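Local structure of repressor protein C2 (Enterobacteria phage P22, 2R1J) at a contact of chain A with DNA. The protein represses lytic genes of the phage by binding the OR and OL operators through its N-terminal helix-turn-helix domain, which keeps the lysogenic state. Numbering follows the deposited sequence.

Sites 1 and 2 lie side by side on the DNA-binding surface of one N-terminal domain, the centres of their C-alpha atoms about 9 Å apart. Both draw on helix 32-39, the recognition helix of the helix-turn-helix motif: site 1 uses Asn32 and Ser36, site 2 uses Ala34, Gln37 and Trp38. Site 1 adds helices 6-17 and 21-28 and Arg40, just after the recognition helix, and holds chain B; site 2 adds the loop around residues 44-46 and the start of helix 47-56 and holds chain C. The recognition helix is thus fastened to both strands of the operator, and the second repressor copy repeats the arrangement.

Site 1: a contact of chain A with DNA. Residues 11, 21, 32, 36, 40. With nucleotides of chain B.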
ATOM      1  N   ARG A  11      11.629 -11.155   2.643  1.00 28.08           N
ATOM      2  CA  ARG A  11      12.169 -12.369   3.245  1.00 30.03           C
ATOM      3  C   ARG A  11      13.368 -12.040   4.116  1.00 31.47           C
ATOM      4  O   ARG A  11      13.438 -12.500   5.248  1.00 30.97           O
ATOM      5  CB  ARG A  11      12.532 -13.406   2.173  1.00 30.42           C
ATOM      6  CG  ARG A  11      13.254 -14.638   2.707  1.00 31.09           C
ATOM      7  CD  ARG A  11      13.332 -15.733   1.662  1.00 33.09           C
ATOM      8  NE  ARG A  11      12.015 -16.330   1.435  1.00 34.50           N
ATOM      9  CZ  ARG A  11      11.739 -17.226   0.491  1.00 35.11           C
ATOM     10  NH1 ARG A  11      12.690 -17.647  -0.334  1.00 35.59           N
ATOM     11  NH2 ARG A  11      10.499 -17.690   0.363  1.00 35.56           N
ATOM     12  N   GLN A  21       6.884 -17.893   8.383  1.00 29.93           N
ATOM     13  CA  GLN A  21       5.959 -17.170   7.502  1.00 28.74           C
ATOM     14  C   GLN A  21       4.585 -17.095   8.151  1.00 28.62           C
ATOM     15  O   GLN A  21       3.897 -16.063   8.079  1.00 27.47           O
ATOM     16  CB  GLN A  21       5.833 -17.870   6.145  1.00 28.47           C
ATOM     17  CG  GLN A  21       7.085 -17.788   5.293  1.00 27.60           C
ATOM     18  CD  GLN A  21       6.911 -18.412   3.917  1.00 26.97           C
ATOM     19  OE1 GLN A  21       6.150 -19.360   3.741  1.00 27.13           O
ATOM     20  NE2 GLN A  21       7.638 -17.889   2.934  1.00 26.96           N
ATOM     21  N   ASN A  32      -0.149 -17.735   5.717  1.00 25.04           N
ATOM     22  CA  ASN A  32       1.266 -17.952   5.512  1.00 26.11           C
ATOM     23  C   ASN A  32       1.499 -18.049   4.000  1.00 25.29           C
ATOM     24  O   ASN A  32       2.551 -17.669   3.497  1.00 25.56           O
ATOM     25  CB  ASN A  32       1.679 -19.258   6.191  1.00 27.04           C
ATOM     26  CG  ASN A  32       0.992 -20.445   5.606  1.00 27.46           C
ATOM     27  OD1 ASN A  32      -0.243 -20.510   5.581  1.00 29.89           O
ATOM     28  ND2 ASN A  32       1.771 -21.404   5.119  1.00 26.49           N
ATOM     29  N   SER A  36       4.316 -16.214   1.551  1.00 23.81           N
ATOM     30  CA  SER A  36       5.126 -16.971   0.594  1.00 24.37           C
ATOM     31  C   SER A  36       5.030 -16.387  -0.803  1.00 24.80           C
ATOM     32  O   SER A  36       6.022 -16.266  -1.518  1.00 23.59           O
ATOM     33  CB  SER A  36       4.701 -18.443   0.587  1.00 24.56           C
ATOM     34  OG  SER A  36       5.313 -19.139  -0.479  1.00 25.37           O
ATOM     35  N   ARG A  40       8.247 -14.585  -2.907  1.00 24.56           N
ATOM     36  CA  ARG A  40       8.672 -15.142  -4.182  1.00 24.77           C
ATOM     37  C   ARG A  40       8.253 -14.263  -5.364  1.00 25.85           C
ATOM     38  O   ARG A  40       8.446 -14.619  -6.529  1.00 25.44           O
ATOM     39  CB  ARG A  40       8.112 -16.549  -4.348  1.00 26.08           C
ATOM     40  CG  ARG A  40       8.740 -17.581  -3.402  1.00 26.52           C
ATOM     41  CD  ARG A  40       8.128 -18.941  -3.568  1.00 28.56           C
ATOM     42  NE  ARG A  40       6.759 -18.942  -3.080  1.00 29.05           N
ATOM     43  CZ  ARG A  40       5.689 -18.810  -3.858  1.00 30.38           C
ATOM     44  NH1 ARG A  40       5.836 -18.687  -5.172  1.00 30.81           N
ATOM     45  NH2 ARG A  40       4.483 -18.758  -3.312  1.00 27.11           N
TER
ATOM     46  P    DT B   4       8.831 -20.613   0.029  1.00 31.60           P
ATOM     47  OP1  DT B   4      10.103 -20.185  -0.595  1.00 31.08           O
ATOM     48  OP2  DT B   4       7.897 -19.560   0.532  1.00 30.19           O
ATOM     49  O5'  DT B   4       8.104 -21.557  -1.019  1.00 30.80           O
ATOM     50  C5'  DT B   4       8.759 -22.750  -1.456  1.00 32.52           C
ATOM     51  C4'  DT B   4       7.866 -23.571  -2.355  1.00 32.92           C
ATOM     52  O4'  DT B   4       6.779 -24.148  -1.605  1.00 31.70           O
ATOM     53  C3'  DT B   4       7.233 -22.849  -3.545  1.00 33.59           C
ATOM     54  O3'  DT B   4       7.352 -23.727  -4.662  1.00 36.09           O
ATOM     55  C2'  DT B   4       5.777 -22.692  -3.131  1.00 32.70           C
ATOM     56  C1'  DT B   4       5.549 -23.937  -2.298  1.00 31.77           C
ATOM     57  N1   DT B   4       4.492 -23.873  -1.274  1.00 27.75           N
ATOM     58  C2   DT B   4       3.539 -24.879  -1.243  1.00 26.53           C
ATOM     59  O2   DT B   4       3.437 -25.741  -2.099  1.00 29.26           O
ATOM     60  N3   DT B   4       2.695 -24.834  -0.167  1.00 26.28           N
ATOM     61  C4   DT B   4       2.687 -23.896   0.842  1.00 25.83           C
ATOM     62  O4   DT B   4       1.908 -24.015   1.773  1.00 27.70           O
ATOM     63  C5   DT B   4       3.651 -22.828   0.709  1.00 26.24           C
ATOM     64  C7   DT B   4       3.666 -21.736   1.727  1.00 27.78           C
ATOM     65  C6   DT B   4       4.498 -22.864  -0.335  1.00 26.73           C
ATOM     66  P    DT B   5       6.918 -23.249  -6.127  1.00 38.26           P
ATOM     67  OP1  DT B   5       7.918 -23.818  -7.061  1.00 40.14           O
ATOM     68  OP2  DT B   5       6.634 -21.793  -6.156  1.00 40.32           O
ATOM     69  O5'  DT B   5       5.557 -24.040  -6.345  1.00 38.35           O
ATOM     70  C5'  DT B   5       5.526 -25.452  -6.201  1.00 38.34           C
ATOM     71  C4'  DT B   5       4.139 -25.993  -6.450  1.00 37.97           C
ATOM     72  O4'  DT B   5       3.293 -25.808  -5.297  1.00 36.66           O
ATOM     73  C3'  DT B   5       3.381 -25.423  -7.647  1.00 39.03           C
ATOM     74  O3'  DT B   5       2.834 -26.513  -8.395  1.00 40.97           O
ATOM     75  C2'  DT B   5       2.286 -24.580  -7.008  1.00 36.19           C
ATOM     76  C1'  DT B   5       2.029 -25.312  -5.703  1.00 35.93           C
ATOM     77  N1   DT B   5       1.507 -24.519  -4.578  1.00 31.72           N
ATOM     78  C2   DT B   5       0.453 -25.036  -3.884  1.00 29.99           C
ATOM     79  O2   DT B   5      -0.138 -26.029  -4.240  1.00 30.76           O
ATOM     80  N3   DT B   5       0.101 -24.329  -2.761  1.00 29.49           N
ATOM     81  C4   DT B   5       0.666 -23.162  -2.310  1.00 27.70           C
ATOM     82  O4   DT B   5       0.264 -22.661  -1.276  1.00 28.51           O
ATOM     83  C5   DT B   5       1.727 -22.631  -3.139  1.00 28.64           C
ATOM     84  C7   DT B   5       2.374 -21.331  -2.769  1.00 29.12           C
ATOM     85  C6   DT B   5       2.090 -23.330  -4.217  1.00 30.23           C
TER
HETATM   86  O   HOH W   1       0.269 -23.804   3.967  1.00 38.87           O
HETATM   87  O   HOH W   2       7.868 -19.594  -7.002  1.00 44.46           O
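Arg11, Gln21 and Ser36 converge on the phosphate of DT4 in chain B, the first from helix 6-17, the others from the two helices of the helix-turn-helix motif, anchoring it to the operator backbone. NH2 of the Arg11 guanidinium forms a salt bridge and hydrogen bond with OP1 at 2.7 Å, the oxygen 25° out of the guanidinium plane. The other oxygen, OP2, is shared: the amide NE2 of Gln21 donates to it over 2.9 Å, and the Ser36 hydroxyl OG over 2.8 Å. With OG anti to the backbone N (chi1 170°), the hydroxyl is turned to the phosphate while CB packs on the methyl C7 of DT4.

Arg40, just past the recognition helix, backs up this serine. NE and NH2 approach side-on, each 3.0 Å from Ser36 OG, which lies in the guanidinium plane; this grip on the oxygen would leave the hydroxyl hydrogen for OP2. One face of the guanidinium rests on the sugar of DT4, with C2' offset toward the rim, and NH2 touches the methyl C7 of DT5 at 3.4 Å. The Arg40 guanidinium makes long salt bridges to successive phosphates, NE 3.8 Å from OP2 of DT4 and NH1 3.4 Å from OP2 of DT5, the latter pair also joined by a water. Asn32 reaches the major groove through another water, which its ND2 meets almost straight on and which lies 2.7 Å from the base oxygen O4 of DT4.

Site 2: a contact of chain A with DNA. Residues 34, 37-38, 44-46, 49. With nucleotides of chain C.
The recognition helix 32-39 meets chain C at the major groove, with Gln37 directed at the bases and Trp38 at the backbone, while the following loop and the start of helix 47-56 hold the phosphates alongside. Gln37 NE2 donates to O4 on the Hoogsteen edge of DT14 over 3.1 Å, the acceptor tilted 17° from the amide plane. Its chain is extended beyond CG, which carries the amide to the DC13-DT14 step, where OE1 comes nearest to the carbons, 3.5 Å from C5 of DC13 and from the methyl C7 of DT14, with CD behind it. The amide oxygen OE1 is tied through a water to OP2 of DC13, so one side chain links base recognition to the backbone. Ala34, one turn earlier, sets its methyl CB against OP2 of DT14.

Trp38 meets the DC13 phosphate edge-on. The indole NE1 donates to OP2 over 2.8 Å, almost within the ring plane, and the CZ2 rim runs beside both non-bridging oxygens, OP1 and OP2. The ring is held between the carbonyl oxygen of Ala34 on one face and CB of Pro45 on the other, each offset toward the rim, which should limit its swing and keep the N-H aimed at the phosphate.

The second oxygen, OP1, accepts two hydrogen bonds, from the backbone N of Asn46 and from ND2 of the Asn49 side-chain amide, each 2.8 Å long. The Asn49 bond is nearly straight, 171° at the hydrogen, with OP1 in the amide plane. One nucleotide toward the 5' end, the backbone N of Glu44 donates to OP2 of DT12. A water joins Pro45 O to OP1 of the same phosphate. Asn46 also caps helix 47-56: with CG between the backbone N and the carbonyl carbon (chi1 69°), its OD1 accepts from Asn49 N at 2.8 Å.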
ATOM      1  N   ALA A  34       0.081 -16.272   1.649  1.00 24.17           N
ATOM      2  CA  ALA A  34       0.219 -14.934   1.110  1.00 22.61           C
ATOM      3  C   ALA A  34       1.648 -14.429   1.342  1.00 22.01           C
ATOM      4  O   ALA A  34       2.258 -13.801   0.482  1.00 21.62           O
ATOM      5  CB  ALA A  34      -0.780 -13.993   1.773  1.00 21.58           C
ATOM      6  N   GLN A  37       3.821 -15.969  -1.180  1.00 24.17           N
ATOM      7  CA  GLN A  37       3.627 -15.392  -2.498  1.00 24.38           C
ATOM      8  C   GLN A  37       4.342 -14.043  -2.628  1.00 23.48           C
ATOM      9  O   GLN A  37       4.932 -13.770  -3.659  1.00 25.69           O
ATOM     10  CB  GLN A  37       2.124 -15.271  -2.782  1.00 22.15           C
ATOM     11  CG  GLN A  37       1.410 -16.585  -2.864  1.00 22.09           C
ATOM     12  CD  GLN A  37      -0.109 -16.431  -2.778  1.00 23.01           C
ATOM     13  OE1 GLN A  37      -0.614 -15.464  -2.197  1.00 23.34           O
ATOM     14  NE2 GLN A  37      -0.834 -17.398  -3.332  1.00 22.31           N
ATOM     15  N   TRP A  38       4.290 -13.202  -1.597  1.00 23.12           N
ATOM     16  CA  TRP A  38       4.969 -11.920  -1.648  1.00 22.23           C
ATOM     17  C   TRP A  38       6.483 -12.123  -1.708  1.00 23.69           C
ATOM     18  O   TRP A  38       7.177 -11.440  -2.469  1.00 25.66           O
ATOM     19  CB  TRP A  38       4.671 -11.062  -0.422  1.00 22.40           C
ATOM     20  CG  TRP A  38       3.217 -10.742  -0.269  1.00 22.36           C
ATOM     21  CD1 TRP A  38       2.249 -10.816  -1.245  1.00 23.02           C
ATOM     22  CD2 TRP A  38       2.568 -10.323   0.920  1.00 21.20           C
ATOM     23  NE1 TRP A  38       1.019 -10.476  -0.712  1.00 20.92           N
ATOM     24  CE2 TRP A  38       1.185 -10.167   0.616  1.00 21.81           C
ATOM     25  CE3 TRP A  38       3.011 -10.064   2.218  1.00 21.11           C
ATOM     26  CZ2 TRP A  38       0.247  -9.769   1.573  1.00 19.97           C
ATOM     27  CZ3 TRP A  38       2.081  -9.670   3.181  1.00 21.68           C
ATOM     28  CH2 TRP A  38       0.708  -9.523   2.856  1.00 22.71           C
ATOM     29  N   GLU A  44       2.092  -9.030  -5.094  1.00 21.59           N
ATOM     30  CA  GLU A  44       2.563  -7.936  -4.240  1.00 22.43           C
ATOM     31  C   GLU A  44       1.418  -7.626  -3.275  1.00 22.89           C
ATOM     32  O   GLU A  44       0.236  -7.794  -3.610  1.00 21.08           O
ATOM     33  CB  GLU A  44       2.886  -6.688  -5.043  1.00 25.07           C
ATOM     34  CG  GLU A  44       4.193  -6.814  -5.786  1.00 29.59           C
ATOM     35  CD  GLU A  44       4.612  -5.558  -6.531  1.00 32.91           C
ATOM     36  OE1 GLU A  44       4.024  -4.469  -6.328  1.00 35.15           O
ATOM     37  OE2 GLU A  44       5.566  -5.662  -7.330  1.00 34.87           O
ATOM     38  N   PRO A  45       1.746  -7.178  -2.058  1.00 21.01           N
ATOM     39  CA  PRO A  45       0.688  -6.876  -1.099  1.00 20.12           C
ATOM     40  C   PRO A  45      -0.184  -5.697  -1.528  1.00 19.59           C
ATOM     41  O   PRO A  45       0.310  -4.744  -2.139  1.00 21.07           O
ATOM     42  CB  PRO A  45       1.449  -6.564   0.189  1.00 23.10           C
ATOM     43  CG  PRO A  45       2.789  -6.068  -0.304  1.00 22.23           C
ATOM     44  CD  PRO A  45       3.092  -6.903  -1.510  1.00 22.80           C
ATOM     45  N   ASN A  46      -1.462  -5.777  -1.171  1.00 17.13           N
ATOM     46  CA  ASN A  46      -2.369  -4.692  -1.504  1.00 16.71           C
ATOM     47  C   ASN A  46      -2.101  -3.519  -0.538  1.00 17.76           C
ATOM     48  O   ASN A  46      -1.193  -3.580   0.284  1.00 21.37           O
ATOM     49  CB  ASN A  46      -3.840  -5.175  -1.479  1.00 16.68           C
ATOM     50  CG  ASN A  46      -4.352  -5.510  -0.097  1.00 18.84           C
ATOM     51  OD1 ASN A  46      -3.810  -5.050   0.910  1.00 21.53           O
ATOM     52  ND2 ASN A  46      -5.418  -6.293  -0.038  1.00 20.15           N
ATOM     53  N   ASN A  49      -2.508  -4.284   3.285  1.00 20.46           N
ATOM     54  CA  ASN A  49      -1.550  -5.297   3.673  1.00 19.34           C
ATOM     55  C   ASN A  49      -0.103  -4.795   3.619  1.00 21.64           C
ATOM     56  O   ASN A  49       0.715  -5.193   4.466  1.00 21.54           O
ATOM     57  CB  ASN A  49      -1.736  -6.555   2.832  1.00 21.19           C
ATOM     58  CG  ASN A  49      -3.020  -7.303   3.180  1.00 21.04           C
ATOM     59  OD1 ASN A  49      -3.578  -7.146   4.285  1.00 21.52           O
ATOM     60  ND2 ASN A  49      -3.497  -8.133   2.257  1.00 21.53           N
TER
ATOM     61  P    DT C  12      -0.736  -7.932  -7.369  1.00 23.94           P
ATOM     62  OP1  DT C  12      -0.414  -6.560  -6.931  1.00 24.27           O
ATOM     63  OP2  DT C  12       0.345  -8.893  -7.658  1.00 24.04           O
ATOM     64  O5'  DT C  12      -1.770  -8.594  -6.371  1.00 20.54           O
ATOM     65  C5'  DT C  12      -2.808  -7.795  -5.812  1.00 22.20           C
ATOM     66  C4'  DT C  12      -3.675  -8.611  -4.891  1.00 20.10           C
ATOM     67  O4'  DT C  12      -4.401  -9.620  -5.652  1.00 21.02           O
ATOM     68  C3'  DT C  12      -2.902  -9.365  -3.803  1.00 20.33           C
ATOM     69  O3'  DT C  12      -3.385  -8.923  -2.530  1.00 21.34           O
ATOM     70  C2'  DT C  12      -3.187 -10.831  -4.095  1.00 20.83           C
ATOM     71  C1'  DT C  12      -4.490 -10.799  -4.882  1.00 21.55           C
ATOM     72  N1   DT C  12      -4.698 -11.922  -5.819  1.00 19.36           N
ATOM     73  C2   DT C  12      -5.882 -12.613  -5.728  1.00 19.04           C
ATOM     74  O2   DT C  12      -6.727 -12.389  -4.885  1.00 21.60           O
ATOM     75  N3   DT C  12      -6.050 -13.585  -6.674  1.00 19.43           N
ATOM     76  C4   DT C  12      -5.207 -13.923  -7.673  1.00 17.10           C
ATOM     77  O4   DT C  12      -5.559 -14.772  -8.508  1.00 20.70           O
ATOM     78  C5   DT C  12      -3.948 -13.212  -7.687  1.00 18.08           C
ATOM     79  C7   DT C  12      -2.913 -13.587  -8.697  1.00 20.02           C
ATOM     80  C6   DT C  12      -3.756 -12.245  -6.774  1.00 18.48           C
ATOM     81  P    DC C  13      -2.702  -9.441  -1.160  1.00 19.80           P
ATOM     82  OP1  DC C  13      -2.377  -8.294  -0.312  1.00 18.49           O
ATOM     83  OP2  DC C  13      -1.718 -10.525  -1.376  1.00 19.92           O
ATOM     84  O5'  DC C  13      -3.952 -10.106  -0.459  1.00 20.22           O
ATOM     85  C5'  DC C  13      -3.889 -11.417   0.075  1.00 21.67           C
ATOM     86  C4'  DC C  13      -5.227 -12.093  -0.109  1.00 21.45           C
ATOM     87  O4'  DC C  13      -5.382 -12.369  -1.531  1.00 21.65           O
ATOM     88  C3'  DC C  13      -5.263 -13.461   0.571  1.00 21.36           C
ATOM     89  O3'  DC C  13      -5.880 -13.437   1.835  1.00 21.17           O
ATOM     90  C2'  DC C  13      -6.020 -14.359  -0.391  1.00 23.63           C
ATOM     91  C1'  DC C  13      -6.074 -13.604  -1.714  1.00 21.76           C
ATOM     92  N1   DC C  13      -5.381 -14.381  -2.765  1.00 21.83           N
ATOM     93  C2   DC C  13      -6.107 -15.358  -3.454  1.00 20.97           C
ATOM     94  O2   DC C  13      -7.251 -15.587  -3.091  1.00 21.56           O
ATOM     95  N3   DC C  13      -5.529 -16.038  -4.465  1.00 21.09           N
ATOM     96  C4   DC C  13      -4.254 -15.810  -4.785  1.00 19.87           C
ATOM     97  N4   DC C  13      -3.733 -16.483  -5.826  1.00 20.67           N
ATOM     98  C5   DC C  13      -3.462 -14.864  -4.063  1.00 20.04           C
ATOM     99  C6   DC C  13      -4.065 -14.165  -3.077  1.00 21.11           C
ATOM    100  P    DT C  14      -5.429 -14.516   2.945  1.00 24.50           P
ATOM    101  OP1  DT C  14      -5.801 -13.919   4.242  1.00 25.30           O
ATOM    102  OP2  DT C  14      -4.033 -14.910   2.673  1.00 26.64           O
ATOM    103  O5'  DT C  14      -6.401 -15.740   2.677  1.00 25.82           O
ATOM    104  C5'  DT C  14      -7.806 -15.503   2.594  1.00 29.25           C
ATOM    105  C4'  DT C  14      -8.521 -16.790   2.273  1.00 28.83           C
ATOM    106  O4'  DT C  14      -8.263 -17.132   0.892  1.00 27.89           O
ATOM    107  C3'  DT C  14      -7.966 -17.932   3.120  1.00 31.58           C
ATOM    108  O3'  DT C  14      -8.951 -18.692   3.791  1.00 36.91           O
ATOM    109  C2'  DT C  14      -7.212 -18.809   2.148  1.00 31.59           C
ATOM    110  C1'  DT C  14      -7.776 -18.466   0.785  1.00 29.13           C
ATOM    111  N1   DT C  14      -6.690 -18.469  -0.212  1.00 26.35           N
ATOM    112  C2   DT C  14      -6.780 -19.261  -1.332  1.00 24.11           C
ATOM    113  O2   DT C  14      -7.723 -20.008  -1.554  1.00 27.26           O
ATOM    114  N3   DT C  14      -5.716 -19.167  -2.184  1.00 22.64           N
ATOM    115  C4   DT C  14      -4.586 -18.411  -2.012  1.00 21.37           C
ATOM    116  O4   DT C  14      -3.710 -18.434  -2.865  1.00 23.61           O
ATOM    117  C5   DT C  14      -4.539 -17.624  -0.794  1.00 22.54           C
ATOM    118  C7   DT C  14      -3.321 -16.807  -0.487  1.00 23.65           C
ATOM    119  C6   DT C  14      -5.587 -17.676   0.018  1.00 23.72           C
TER
HETATM  120  O   HOH W   3      -0.317  -4.807  -4.877  1.00 19.73           O
HETATM  121  O   HOH W   4      -1.040 -12.855  -2.604  1.00 21.73           O